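Local structure of possible thiamine biosynthesis enzyme (Candida albicans, 2X7Q) at residues A[177-182]-A[255-260]; A[80-85]-A[297-302]; A[114-119]-A[141-146]; A[20-25]-A[56-61]. The protein is of unknown function but has the periplasmic binding protein fold of the SsuA/TauA family and may bind a small molecule, possibly in thiamine biosynthesis. The protein carries 1 engineered substitution. All coordinates share one frame; numbering follows the deposited sequence. Where two conformers were deposited one is given.

Contact 1: A[177-182]-A[255-260]; sequences EYFTSK and AKEWTK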
loop_
_atom_site.group_PDB
_atom_site.type_symbol
_atom_site.label_atom_id
_atom_site.label_comp_id
_atom_site.label_asym_id
_atom_site.label_seq_id
_atom_site.Cartn_x
_atom_site.Cartn_y
_atom_site.Cartn_z
ATOM N N GLU A 177 -3.159 8.668 -3.738
ATOM C CA GLU A 177 -1.791 8.664 -4.242
ATOM C C GLU A 177 -1.615 9.752 -5.299
ATOM O O GLU A 177 -2.452 9.906 -6.189
ATOM C CB GLU A 177 -1.428 7.287 -4.804
ATOM C CG GLU A 177 0.057 7.094 -5.071
ATOM C CD GLU A 177 0.508 7.759 -6.357
ATOM O OE1 GLU A 177 -0.091 7.474 -7.416
ATOM O OE2 GLU A 177 1.460 8.566 -6.307
ATOM N N TYR A 178 -0.528 10.510 -5.187
ATOM C CA TYR A 178 -0.305 11.679 -6.036
ATOM C C TYR A 178 -0.379 11.391 -7.532
ATOM O O TYR A 178 -1.239 11.929 -8.228
ATOM C CB TYR A 178 1.035 12.344 -5.704
ATOM C CG TYR A 178 1.411 13.453 -6.661
ATOM C CD1 TYR A 178 0.736 14.669 -6.646
ATOM C CD2 TYR A 178 2.442 13.287 -7.578
ATOM C CE1 TYR A 178 1.073 15.684 -7.519
ATOM C CE2 TYR A 178 2.785 14.299 -8.455
ATOM C CZ TYR A 178 2.097 15.494 -8.422
ATOM O OH TYR A 178 2.434 16.507 -9.294
ATOM N N PHE A 179 0.531 10.559 -8.027
ATOM C CA PHE A 179 0.625 10.304 -9.462
ATOM C C PHE A 179 -0.647 9.694 -10.039
ATOM O O PHE A 179 -0.890 9.771 -11.241
ATOM C CB PHE A 179 1.838 9.431 -9.786
ATOM C CG PHE A 179 3.153 10.127 -9.582
ATOM C CD1 PHE A 179 3.661 10.971 -10.555
ATOM C CD2 PHE A 179 3.879 9.941 -8.418
ATOM C CE1 PHE A 179 4.870 11.615 -10.369
ATOM C CE2 PHE A 179 5.087 10.583 -8.224
ATOM C CZ PHE A 179 5.584 11.421 -9.202
ATOM N N THR A 180 -1.457 9.091 -9.176
ATOM C CA THR A 180 -2.734 8.531 -9.596
ATOM C C THR A 180 -3.773 9.642 -9.728
ATOM O O THR A 180 -4.716 9.538 -10.510
ATOM C CB THR A 180 -3.236 7.464 -8.600
ATOM O OG1 THR A 180 -2.265 6.415 -8.490
ATOM C CG2 THR A 180 -4.558 6.875 -9.063
ATOM N N SER A 181 -3.580 10.709 -8.958
ATOM C CA SER A 181 -4.499 11.841 -8.951
ATOM C C SER A 181 -4.042 12.938 -9.906
ATOM O O SER A 181 -4.813 13.832 -10.252
ATOM C CB SER A 181 -4.613 12.417 -7.539
ATOM O OG SER A 181 -4.977 11.424 -6.595
ATOM N N LYS A 182 -2.784 12.864 -10.326
ATOM C CA LYS A 182 -2.190 13.906 -11.154
ATOM C C LYS A 182 -2.979 14.134 -12.438
ATOM O O LYS A 182 -3.158 15.272 -12.867
ATOM C CB LYS A 182 -0.732 13.573 -11.470
ATOM C CG LYS A 182 0.033 14.706 -12.134
ATOM C CD LYS A 182 1.505 14.366 -12.284
ATOM C CE LYS A 182 2.299 15.562 -12.777
ATOM N NZ LYS A 182 1.832 16.041 -14.104
ATOM N N ALA A 255 4.158 8.710 -15.643
ATOM C CA ALA A 255 4.768 7.437 -15.291
ATOM C C ALA A 255 6.274 7.616 -15.130
ATOM O O ALA A 255 6.885 7.042 -14.231
ATOM C CB ALA A 255 4.466 6.391 -16.350
ATOM N N LYS A 256 6.867 8.415 -16.013
ATOM C CA LYS A 256 8.298 8.689 -15.963
ATOM C C LYS A 256 8.676 9.429 -14.685
ATOM O O LYS A 256 9.654 9.082 -14.028
ATOM C CB LYS A 256 8.733 9.498 -17.186
ATOM C CG LYS A 256 10.209 9.852 -17.198
ATOM C CD LYS A 256 10.576 10.665 -18.428
ATOM C CE LYS A 256 12.056 11.024 -18.426
ATOM N NZ LYS A 256 12.434 11.818 -19.630
ATOM N N GLU A 257 7.897 10.449 -14.341
ATOM C CA GLU A 257 8.148 11.222 -13.131
ATOM C C GLU A 257 8.129 10.323 -11.899
ATOM O O GLU A 257 8.935 10.493 -10.988
ATOM C CB GLU A 257 7.116 12.344 -12.985
ATOM C CG GLU A 257 7.345 13.250 -11.788
ATOM C CD GLU A 257 6.283 14.325 -11.657
ATOM O OE1 GLU A 257 5.492 14.500 -12.607
ATOM O OE2 GLU A 257 6.242 14.995 -10.604
ATOM N N TRP A 258 7.210 9.364 -11.883
ATOM C CA TRP A 258 7.074 8.444 -10.760
ATOM C C TRP A 258 8.302 7.554 -10.582
ATOM O O TRP A 258 8.728 7.297 -9.457
ATOM C CB TRP A 258 5.816 7.590 -10.924
ATOM C CG TRP A 258 5.750 6.432 -9.975
ATOM C CD1 TRP A 258 5.353 6.462 -8.670
ATOM C CD2 TRP A 258 6.094 5.069 -10.256
ATOM N NE1 TRP A 258 5.426 5.204 -8.123
ATOM C CE2 TRP A 258 5.879 4.331 -9.078
ATOM C CE3 TRP A 258 6.564 4.406 -11.395
ATOM C CZ2 TRP A 258 6.116 2.961 -9.002
ATOM C CZ3 TRP A 258 6.800 3.047 -11.316
ATOM C CH2 TRP A 258 6.574 2.339 -10.130
ATOM N N THR A 259 8.874 7.091 -11.690
ATOM C CA THR A 259 10.028 6.195 -11.634
ATOM C C THR A 259 11.221 6.841 -10.937
ATOM O O THR A 259 12.128 6.149 -10.475
ATOM C CB THR A 259 10.468 5.737 -13.042
ATOM O OG1 THR A 259 10.971 6.859 -13.779
ATOM C CG2 THR A 259 9.301 5.118 -13.795
ATOM N N LYS A 260 11.219 8.169 -10.870
ATOM C CA LYS A 260 12.328 8.906 -10.273
ATOM C C LYS A 260 12.093 9.205 -8.793
ATOM O O LYS A 260 12.863 9.937 -8.171
ATOM C CB LYS A 260 12.587 10.206 -11.040
ATOM C CG LYS A 260 13.082 10.005 -12.471
ATOM C CD LYS A 260 13.707 11.279 -13.037
ATOM C CE LYS A 260 12.670 12.365 -13.291
ATOM N NZ LYS A 260 11.798 12.056 -14.458
#
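Phe179 and Trp258 make the aromatic part of this meeting between two nearly antiparallel helices; the axes of the two short segments come within 10.4 Å. Trp258 CB sits over the centre of the Phe179 ring, a CH-pi contact at 3.8 Å, and the tryptophan's five-membered ring turns its edge to that same face in an offset edge-to-face pair with planes 79° apart. CD2 of Phe179 reaches CD1 of Trp258 at 3.8 Å. The opposite face of Phe179 is covered by CD2 of Tyr178, so the ring is sandwiched. Helix 178-186 follows strand 173-177, and helix 252-259 packs on helix 237-247; they meet between the lobes of a periplasmic binding protein fold, probably beside the ligand cleft, with Trp258 also stacked on His25 and near a glycerol probably from the crystallisation liquor. Among aliphatic contacts, Glu257 in the conformer given brings CG to the edge of Phe179 at CE1, 3.3 Å away. Charge enters more tentatively: Lys182 NZ stands 4.2 Å from that conformer's Glu257 OE1, too far for a salt bridge, and pairs instead with Asp254. Glu177 N-caps its helix, OE2 accepting from Phe179 N at 2.8 Å and OE1 taking the Thr180 hydroxyl through its anti lone pair.

Contact 2: A[80-85]-A[297-302]; sequences DIAKGN and DVILKR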
loop_
_atom_site.group_PDB
_atom_site.type_symbol
_atom_site.label_atom_id
_atom_site.label_comp_id
_atom_site.label_asym_id
_atom_site.label_seq_id
_atom_site.Cartn_x
_atom_site.Cartn_y
_atom_site.Cartn_z
ATOM N N ASP A 80 -3.654 -3.461 11.440
ATOM C CA ASP A 80 -4.498 -4.642 11.578
ATOM C C ASP A 80 -3.915 -5.609 12.607
ATOM O O ASP A 80 -4.646 -6.189 13.410
ATOM C CB ASP A 80 -4.664 -5.340 10.226
ATOM C CG ASP A 80 -5.876 -6.253 10.184
ATOM O OD1 ASP A 80 -6.998 -5.769 10.442
ATOM O OD2 ASP A 80 -5.709 -7.454 9.888
ATOM N N ILE A 81 -2.595 -5.775 12.582
ATOM C CA ILE A 81 -1.909 -6.640 13.538
ATOM C C ILE A 81 -1.945 -6.039 14.942
ATOM O O ILE A 81 -2.201 -6.737 15.922
ATOM C CB ILE A 81 -0.441 -6.884 13.128
ATOM C CG1 ILE A 81 -0.375 -7.624 11.791
ATOM C CG2 ILE A 81 0.294 -7.668 14.206
ATOM C CD1 ILE A 81 1.035 -7.884 11.304
ATOM N N ALA A 82 -1.686 -4.737 15.024
ATOM C CA ALA A 82 -1.703 -4.020 16.294
ATOM C C ALA A 82 -3.092 -4.031 16.925
ATOM O O ALA A 82 -3.238 -3.841 18.132
ATOM C CB ALA A 82 -1.221 -2.590 16.098
ATOM N N LYS A 83 -4.109 -4.249 16.095
ATOM C CA LYS A 83 -5.493 -4.260 16.557
ATOM C C LYS A 83 -5.932 -5.656 17.000
ATOM O O LYS A 83 -7.049 -5.836 17.484
ATOM C CB LYS A 83 -6.432 -3.706 15.477
ATOM C CG LYS A 83 -6.340 -2.192 15.285
ATOM C CD LYS A 83 -7.119 -1.741 14.053
ATOM C CE LYS A 83 -7.114 -0.224 13.895
ATOM N NZ LYS A 83 -7.808 0.465 15.016
ATOM N N GLY A 84 -5.052 -6.640 16.835
ATOM C CA GLY A 84 -5.308 -7.975 17.344
ATOM C C GLY A 84 -5.490 -9.071 16.309
ATOM O O GLY A 84 -6.074 -10.114 16.606
ATOM N N ASN A 85 -4.998 -8.849 15.095
ATOM C CA ASN A 85 -5.040 -9.896 14.079
ATOM C C ASN A 85 -3.744 -10.701 14.073
ATOM O O ASN A 85 -2.813 -10.387 13.335
ATOM C CB ASN A 85 -5.328 -9.316 12.691
ATOM C CG ASN A 85 -5.671 -10.388 11.673
ATOM O OD1 ASN A 85 -5.374 -11.566 11.868
ATOM N ND2 ASN A 85 -6.303 -9.983 10.580
ATOM N N ASP A 297 3.201 -1.239 24.722
ATOM C CA ASP A 297 3.737 -2.579 24.953
ATOM C C ASP A 297 2.796 -3.684 24.470
ATOM O O ASP A 297 3.224 -4.816 24.244
ATOM C CB ASP A 297 4.098 -2.778 26.429
ATOM C CG ASP A 297 2.942 -2.476 27.361
ATOM O OD1 ASP A 297 1.780 -2.726 26.978
ATOM O OD2 ASP A 297 3.198 -1.997 28.485
ATOM N N VAL A 298 1.516 -3.357 24.324
ATOM C CA VAL A 298 0.552 -4.289 23.750
ATOM C C VAL A 298 0.735 -4.340 22.237
ATOM O O VAL A 298 0.686 -5.410 21.630
ATOM C CB VAL A 298 -0.895 -3.892 24.088
ATOM C CG1 VAL A 298 -1.878 -4.652 23.212
ATOM C CG2 VAL A 298 -1.178 -4.142 25.561
ATOM N N ILE A 299 0.958 -3.175 21.635
ATOM C CA ILE A 299 1.249 -3.094 20.209
ATOM C C ILE A 299 2.590 -3.755 19.906
ATOM O O ILE A 299 2.714 -4.512 18.944
ATOM C CB ILE A 299 1.278 -1.632 19.717
ATOM C CG1 ILE A 299 -0.083 -0.966 19.935
ATOM C CG2 ILE A 299 1.669 -1.572 18.248
ATOM C CD1 ILE A 299 -0.117 0.497 19.546
ATOM N N LEU A 300 3.588 -3.471 20.737
ATOM C CA LEU A 300 4.923 -4.038 20.562
ATOM C C LEU A 300 4.904 -5.561 20.580
ATOM O O LEU A 300 5.486 -6.209 19.710
ATOM C CB LEU A 300 5.873 -3.537 21.652
ATOM C CG LEU A 300 6.961 -2.556 21.214
ATOM C CD1 LEU A 300 7.435 -2.895 19.806
ATOM C CD2 LEU A 300 6.450 -1.131 21.283
ATOM N N LYS A 301 4.245 -6.125 21.586
ATOM C CA LYS A 301 4.199 -7.571 21.757
ATOM C C LYS A 301 3.499 -8.251 20.586
ATOM O O LYS A 301 3.864 -9.357 20.191
ATOM C CB LYS A 301 3.513 -7.941 23.076
ATOM C CG LYS A 301 3.488 -9.435 23.354
ATOM C CD LYS A 301 3.070 -9.741 24.784
ATOM C CE LYS A 301 3.139 -11.238 25.059
ATOM N NZ LYS A 301 2.877 -11.568 26.488
ATOM N N ARG A 302 2.499 -7.579 20.026
ATOM C CA ARG A 302 1.756 -8.134 18.901
ATOM C C ARG A 302 2.567 -8.079 17.608
ATOM O O ARG A 302 2.488 -8.984 16.779
ATOM C CB ARG A 302 0.418 -7.412 18.733
ATOM C CG ARG A 302 -0.570 -7.698 19.852
ATOM C CD ARG A 302 -1.843 -6.893 19.686
ATOM N NE ARG A 302 -2.845 -7.243 20.688
ATOM C CZ ARG A 302 -4.018 -6.630 20.817
ATOM N NH1 ARG A 302 -4.339 -5.631 20.009
ATOM N NH2 ARG A 302 -4.870 -7.015 21.755
HETATM O O HOH W 1 -6.914 -4.310 20.628
#
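Arg302 reaches across to the end of helix 74-82 and donates from NH1 to the carbonyl O of Ala82 at 2.8 Å. The acceptor lies close to the guanidinium plane, whereas seen from the peptide the donor stands above the carbonyl plane, 45° out of it. A water accepts from the same NH1 at 3.0 Å and gives a long, weak bond to Lys83 O. Beside this polar grip, Ala82 CB meets Ile299 CG2 at 3.7 Å, and Ile81 CG2 touches Arg302 O at 3.6 Å. The acceptor carbonyl belongs to a helix C-terminus closed by a Schellman motif: Gly84 has a positive phi of 114°, its N bonds back to Ile81 O, and Asn85 N bonds back to Asp80 O. Gly84 CA lies over one face of the guanidinium, 3.6 Å above its plane and offset toward the rim; Val298 CG1 covers the centre of the opposite face, so the flat group is held between a residue of its own helix and the turn that ends helix 74-82. The Arg302 chain runs extended from CG to NE. Farther out, a bound calcium ion lies close to Gly84, Asn85 ND2 ties the turn to Asp80 OD2, Leu292 touches both Ala82 and Ile299, and Ile81 rests on strand 88-95.

Contact 3: A[114-119]-A[141-146]; sequences DAKQLK and LGVPSF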
loop_
_atom_site.group_PDB
_atom_site.type_symbol
_atom_site.label_atom_id
_atom_site.label_comp_id
_atom_site.label_asym_id
_atom_site.label_seq_id
_atom_site.Cartn_x
_atom_site.Cartn_y
_atom_site.Cartn_z
ATOM N N ASP A 114 -7.386 25.779 1.947
ATOM C CA ASP A 114 -6.309 25.307 2.812
ATOM C C ASP A 114 -6.706 24.023 3.538
ATOM O O ASP A 114 -7.886 23.787 3.799
ATOM C CB ASP A 114 -5.923 26.389 3.824
ATOM C CG ASP A 114 -4.806 25.949 4.753
ATOM O OD1 ASP A 114 -3.652 25.838 4.293
ATOM O OD2 ASP A 114 -5.082 25.716 5.947
ATOM N N ALA A 115 -5.713 23.201 3.862
ATOM C CA ALA A 115 -5.947 21.910 4.499
ATOM C C ALA A 115 -6.598 22.043 5.872
ATOM O O ALA A 115 -7.320 21.151 6.312
ATOM C CB ALA A 115 -4.640 21.130 4.603
ATOM N N LYS A 116 -6.336 23.156 6.550
ATOM C CA LYS A 116 -6.875 23.371 7.889
ATOM C C LYS A 116 -8.374 23.670 7.875
ATOM O O LYS A 116 -9.024 23.651 8.919
ATOM C CB LYS A 116 -6.106 24.480 8.619
ATOM C CG LYS A 116 -4.677 24.088 8.997
ATOM C CD LYS A 116 -4.119 24.948 10.136
ATOM C CE LYS A 116 -3.491 26.238 9.636
ATOM N NZ LYS A 116 -2.814 26.979 10.733
ATOM N N GLN A 117 -8.920 23.925 6.688
ATOM C CA GLN A 117 -10.342 24.229 6.551
ATOM C C GLN A 117 -11.188 22.968 6.405
ATOM O O GLN A 117 -12.413 23.041 6.307
ATOM C CB GLN A 117 -10.580 25.143 5.348
ATOM C CG GLN A 117 -10.002 26.537 5.494
ATOM C CD GLN A 117 -10.295 27.414 4.293
ATOM O OE1 GLN A 117 -11.173 28.277 4.337
ATOM N NE2 GLN A 117 -9.562 27.195 3.208
ATOM N N LEU A 118 -10.533 21.813 6.402
ATOM C CA LEU A 118 -11.222 20.548 6.164
ATOM C C LEU A 118 -12.063 20.092 7.354
ATOM O O LEU A 118 -11.618 20.152 8.501
ATOM C CB LEU A 118 -10.224 19.454 5.777
ATOM C CG LEU A 118 -9.361 19.742 4.548
ATOM C CD1 LEU A 118 -8.514 18.528 4.197
ATOM C CD2 LEU A 118 -10.225 20.155 3.371
ATOM N N LYS A 119 -13.281 19.642 7.070
ATOM C CA LYS A 119 -14.161 19.090 8.092
ATOM C C LYS A 119 -14.716 17.743 7.638
ATOM O O LYS A 119 -14.596 16.743 8.344
ATOM C CB LYS A 119 -15.304 20.060 8.403
ATOM C CG LYS A 119 -14.857 21.386 9.007
ATOM C CD LYS A 119 -13.990 21.173 10.243
ATOM C CE LYS A 119 -14.695 20.327 11.289
ATOM N NZ LYS A 119 -15.968 20.930 11.745
ATOM N N LEU A 141 -0.802 19.180 10.956
ATOM C CA LEU A 141 -1.399 20.493 10.736
ATOM C C LEU A 141 -1.601 21.243 12.046
ATOM O O LEU A 141 -1.705 22.469 12.057
ATOM C CB LEU A 141 -2.733 20.354 9.998
ATOM C CG LEU A 141 -2.699 20.563 8.484
ATOM C CD1 LEU A 141 -1.359 20.144 7.910
ATOM C CD2 LEU A 141 -3.832 19.800 7.817
ATOM N N GLY A 142 -1.645 20.503 13.150
ATOM C CA GLY A 142 -1.837 21.099 14.458
ATOM C C GLY A 142 -3.301 21.205 14.830
ATOM O O GLY A 142 -3.651 21.770 15.866
ATOM N N VAL A 143 -4.158 20.657 13.977
ATOM C CA VAL A 143 -5.593 20.674 14.216
ATOM C C VAL A 143 -6.056 19.325 14.759
ATOM O O VAL A 143 -5.381 18.314 14.569
ATOM C CB VAL A 143 -6.372 21.008 12.929
ATOM C CG1 VAL A 143 -5.953 22.368 12.396
ATOM C CG2 VAL A 143 -6.153 19.929 11.878
ATOM N N PRO A 144 -7.208 19.306 15.447
ATOM C CA PRO A 144 -7.755 18.048 15.965
ATOM C C PRO A 144 -8.160 17.116 14.826
ATOM O O PRO A 144 -8.551 17.589 13.758
ATOM C CB PRO A 144 -8.995 18.501 16.743
ATOM C CG PRO A 144 -9.372 19.810 16.132
ATOM C CD PRO A 144 -8.067 20.458 15.770
ATOM N N SER A 145 -8.062 15.811 15.054
ATOM C CA SER A 145 -8.416 14.823 14.042
ATOM C C SER A 145 -9.848 15.003 13.557
ATOM O O SER A 145 -10.711 15.460 14.306
ATOM C CB SER A 145 -8.227 13.413 14.591
ATOM O OG SER A 145 -9.068 13.181 15.704
ATOM N N PHE A 146 -10.089 14.657 12.296
ATOM C CA PHE A 146 -11.409 14.816 11.694
ATOM C C PHE A 146 -12.377 13.742 12.194
ATOM O O PHE A 146 -11.963 12.632 12.527
ATOM C CB PHE A 146 -11.304 14.782 10.166
ATOM C CG PHE A 146 -10.256 15.707 9.610
ATOM C CD1 PHE A 146 -8.995 15.233 9.288
ATOM C CD2 PHE A 146 -10.530 17.051 9.415
ATOM C CE1 PHE A 146 -8.027 16.081 8.778
ATOM C CE2 PHE A 146 -9.565 17.905 8.905
ATOM C CZ PHE A 146 -8.313 17.418 8.586
#
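Phe146 points its ring edge at the backbone of Leu118, with CE2 only 3.1 Å from Leu118 O and the oxygen near the plane of the ring. The contact joins two connections in one lobe of the periplasmic binding protein fold: the 3-10 turn leading into strand 120-123, and the loop from helix 129-141 into strand 148-151, its parallel neighbour. Together they close the end of a beta-alpha-beta unit. A chi1 of -50° sets Phe146 CG anti to the carbonyl carbon; from there the ring's CE2 also meets Leu118 CB at 3.6 Å, while the side chain rests on Ala138 of the intervening helix. Leu118 in turn packs on Ile193 of strand 190-197.

At the other end of the contact, Leu141 directs CD2 onto Ala115 CB, 3.6 Å away. The aliphatic part of Lys116 slants across both Leu141 and Val143: its CG faces Leu141 CG, and its CD meets Val143 CG1 at 3.9 Å before the chain bends at chi3 (-86°). Gly142, with positive phi, ends the helix in a Schellman motif and turns the chain between these two apolar residues. The 3-10 turn is opened by an Asx turn in which Asp114 OD2, approached from above its carboxylate plane, accepts from Lys116 N at 2.9 Å.

Contact 4: A[20-25]-A[56-61]; sequences AYIPEH and GRLINL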
loop_
_atom_site.group_PDB
_atom_site.type_symbol
_atom_site.label_atom_id
_atom_site.label_comp_id
_atom_site.label_asym_id
_atom_site.label_seq_id
_atom_site.Cartn_x
_atom_site.Cartn_y
_atom_site.Cartn_z
ATOM N N ALA A 20 -2.432 -11.889 -4.113
ATOM C CA ALA A 20 -3.295 -10.726 -4.301
ATOM C C ALA A 20 -2.464 -9.454 -4.413
ATOM O O ALA A 20 -1.603 -9.198 -3.574
ATOM C CB ALA A 20 -4.285 -10.609 -3.165
ATOM N N TYR A 21 -2.720 -8.667 -5.454
ATOM C CA TYR A 21 -1.982 -7.429 -5.684
ATOM C C TYR A 21 -2.917 -6.293 -6.089
ATOM O O TYR A 21 -4.072 -6.523 -6.455
ATOM C CB TYR A 21 -0.931 -7.634 -6.775
ATOM C CG TYR A 21 -1.512 -7.678 -8.173
ATOM C CD1 TYR A 21 -1.502 -6.552 -8.987
ATOM C CD2 TYR A 21 -2.072 -8.844 -8.676
ATOM C CE1 TYR A 21 -2.030 -6.587 -10.265
ATOM C CE2 TYR A 21 -2.602 -8.890 -9.950
ATOM C CZ TYR A 21 -2.579 -7.760 -10.741
ATOM O OH TYR A 21 -3.110 -7.812 -12.009
ATOM N N ILE A 22 -2.406 -5.069 -6.031
ATOM C CA ILE A 22 -3.171 -3.902 -6.451
ATOM C C ILE A 22 -2.628 -3.372 -7.774
ATOM O O ILE A 22 -1.451 -3.035 -7.873
ATOM C CB ILE A 22 -3.128 -2.788 -5.393
ATOM C CG1 ILE A 22 -3.579 -3.331 -4.036
ATOM C CG2 ILE A 22 -3.991 -1.610 -5.823
ATOM C CD1 ILE A 22 -3.465 -2.333 -2.910
ATOM N N PRO A 23 -3.490 -3.304 -8.799
ATOM C CA PRO A 23 -3.087 -2.895 -10.149
ATOM C C PRO A 23 -2.695 -1.422 -10.225
ATOM O O PRO A 23 -3.480 -0.592 -10.685
ATOM C CB PRO A 23 -4.347 -3.148 -10.984
ATOM C CG PRO A 23 -5.468 -3.047 -10.011
ATOM C CD PRO A 23 -4.930 -3.601 -8.718
ATOM N N GLU A 24 -1.484 -1.109 -9.778
ATOM C CA GLU A 24 -0.954 0.247 -9.872
ATOM C C GLU A 24 0.469 0.221 -10.421
ATOM O O GLU A 24 0.993 -0.840 -10.758
ATOM C CB GLU A 24 -0.981 0.939 -8.506
ATOM C CG GLU A 24 -2.373 1.286 -8.011
ATOM C CD GLU A 24 -2.357 2.027 -6.693
ATOM O OE1 GLU A 24 -1.433 1.797 -5.892
ATOM O OE2 GLU A 24 -3.277 2.832 -6.447
ATOM N N HIS A 25 1.095 1.390 -10.502
ATOM C CA HIS A 25 2.468 1.483 -10.984
ATOM C C HIS A 25 3.426 0.668 -10.119
ATOM O O HIS A 25 4.436 0.166 -10.608
ATOM C CB HIS A 25 2.922 2.945 -11.045
ATOM C CG HIS A 25 2.441 3.773 -9.895
ATOM N ND1 HIS A 25 1.919 5.046 -10.062
ATOM C CD2 HIS A 25 2.390 3.523 -8.571
ATOM C CE1 HIS A 25 1.578 5.532 -8.887
ATOM N NE2 HIS A 25 1.852 4.630 -7.959
ATOM N N GLY A 56 -7.524 -3.033 1.982
ATOM C CA GLY A 56 -8.669 -3.422 2.784
ATOM C C GLY A 56 -9.167 -4.808 2.424
ATOM O O GLY A 56 -9.430 -5.630 3.302
ATOM N N ARG A 57 -9.287 -5.071 1.126
ATOM C CA ARG A 57 -9.761 -6.363 0.646
ATOM C C ARG A 57 -8.643 -7.397 0.716
ATOM O O ARG A 57 -8.898 -8.588 0.892
ATOM C CB ARG A 57 -10.282 -6.250 -0.789
ATOM C CG ARG A 57 -11.017 -7.492 -1.284
ATOM C CD ARG A 57 -11.221 -7.473 -2.793
ATOM N NE ARG A 57 -12.026 -8.606 -3.245
ATOM C CZ ARG A 57 -12.190 -8.949 -4.520
ATOM N NH1 ARG A 57 -11.599 -8.256 -5.485
ATOM N NH2 ARG A 57 -12.942 -9.994 -4.834
ATOM N N LEU A 58 -7.407 -6.932 0.572
ATOM C CA LEU A 58 -6.238 -7.799 0.679
ATOM C C LEU A 58 -6.230 -8.549 2.007
ATOM O O LEU A 58 -6.012 -9.760 2.042
ATOM C CB LEU A 58 -4.948 -6.988 0.530
ATOM C CG LEU A 58 -4.713 -6.290 -0.811
ATOM C CD1 LEU A 58 -3.359 -5.595 -0.825
ATOM C CD2 LEU A 58 -4.815 -7.286 -1.952
ATOM N N ILE A 59 -6.469 -7.825 3.096
ATOM C CA ILE A 59 -6.503 -8.434 4.421
ATOM C C ILE A 59 -7.669 -9.414 4.545
ATOM O O ILE A 59 -7.532 -10.483 5.141
ATOM C CB ILE A 59 -6.599 -7.374 5.537
ATOM C CG1 ILE A 59 -5.403 -6.423 5.480
ATOM C CG2 ILE A 59 -6.680 -8.043 6.901
ATOM C CD1 ILE A 59 -5.435 -5.336 6.532
ATOM N N ASN A 60 -8.816 -9.042 3.984
ATOM C CA ASN A 60 -9.986 -9.912 3.989
ATOM C C ASN A 60 -9.718 -11.220 3.248
ATOM O O ASN A 60 -10.141 -12.291 3.681
ATOM C CB ASN A 60 -11.194 -9.197 3.377
ATOM C CG ASN A 60 -11.703 -8.068 4.245
ATOM O OD1 ASN A 60 -11.339 -7.958 5.414
ATOM N ND2 ASN A 60 -12.555 -7.224 3.677
ATOM N N LEU A 61 -9.012 -11.122 2.126
ATOM C CA LEU A 61 -8.667 -12.292 1.328
ATOM C C LEU A 61 -7.714 -13.211 2.091
ATOM O O LEU A 61 -7.796 -14.433 1.975
ATOM C CB LEU A 61 -8.046 -11.866 -0.004
ATOM C CG LEU A 61 -8.945 -11.054 -0.941
ATOM C CD1 LEU A 61 -8.170 -10.581 -2.160
ATOM C CD2 LEU A 61 -10.163 -11.865 -1.356
#
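In the beta-alpha layer of one lobe of the periplasmic binding protein fold, helix 55-63 lies against the sheet that holds strand 17-21, and Leu58 is the side chain that bridges them. The strand is an inner one, hydrogen-bonded through Ala20 to strand 69-73 and through Tyr21 to the 46-50 side, while the helix is the crossover from strand 46-50 to strand 69-73. The connection therefore passes over strand 17-21, which lies between the two strands it joins, and the contact is buried and wholly apolar.

Leu58 divides its two methyls between Ala20 in the strand and Ile22 just beyond it. CD2 reaches Ala20 CB at 3.6 Å, and CD1 meets both CG1 and CD1 of Ile22, the latter at 3.9 Å. The leucine's CB already points toward the strand, and chi1 of -63° puts CG anti to the carbonyl carbon. The side chains of Ile22 and Leu58 slant across each other, methyl against methyl. Ile22 starts off at an angle to the helix, but its end swings nearer, and the residue also packs on Trp203 of strand 203-208.

Just past the strand, Pro23 centres an inverse gamma turn, and the chain leads on to His25. One helical turn beyond Leu58, Leu61 adds a second methyl contact to the same alanine: its CD1 lies 4.0 Å from Ala20 CB.

Contacts 2 and 4 belong to the lobe built on the sheet with strands 17-21, 46-50 and 69-73, contact 3 to the lobe with strands 120-123 and 148-151. Contact 1 joins helix 178-186 of that second lobe to helix 252-259, which packs on helices 237-247 and 216-235; with His25 of contact 4 against Glu177 and Trp258, it brings parts of both lobes together, consistent with a place near the cleft. Contacts 1 and 2 lie on opposite sides of the chain's centre, their centres about 33 Å apart. Contact 4 also touches contact 2 through Ile59. Along the chain contacts 4, 3 and 1 close in series; contact 2 encloses 3 and 1 and brings helix 296-306, near the C-terminus, back onto helix 74-82.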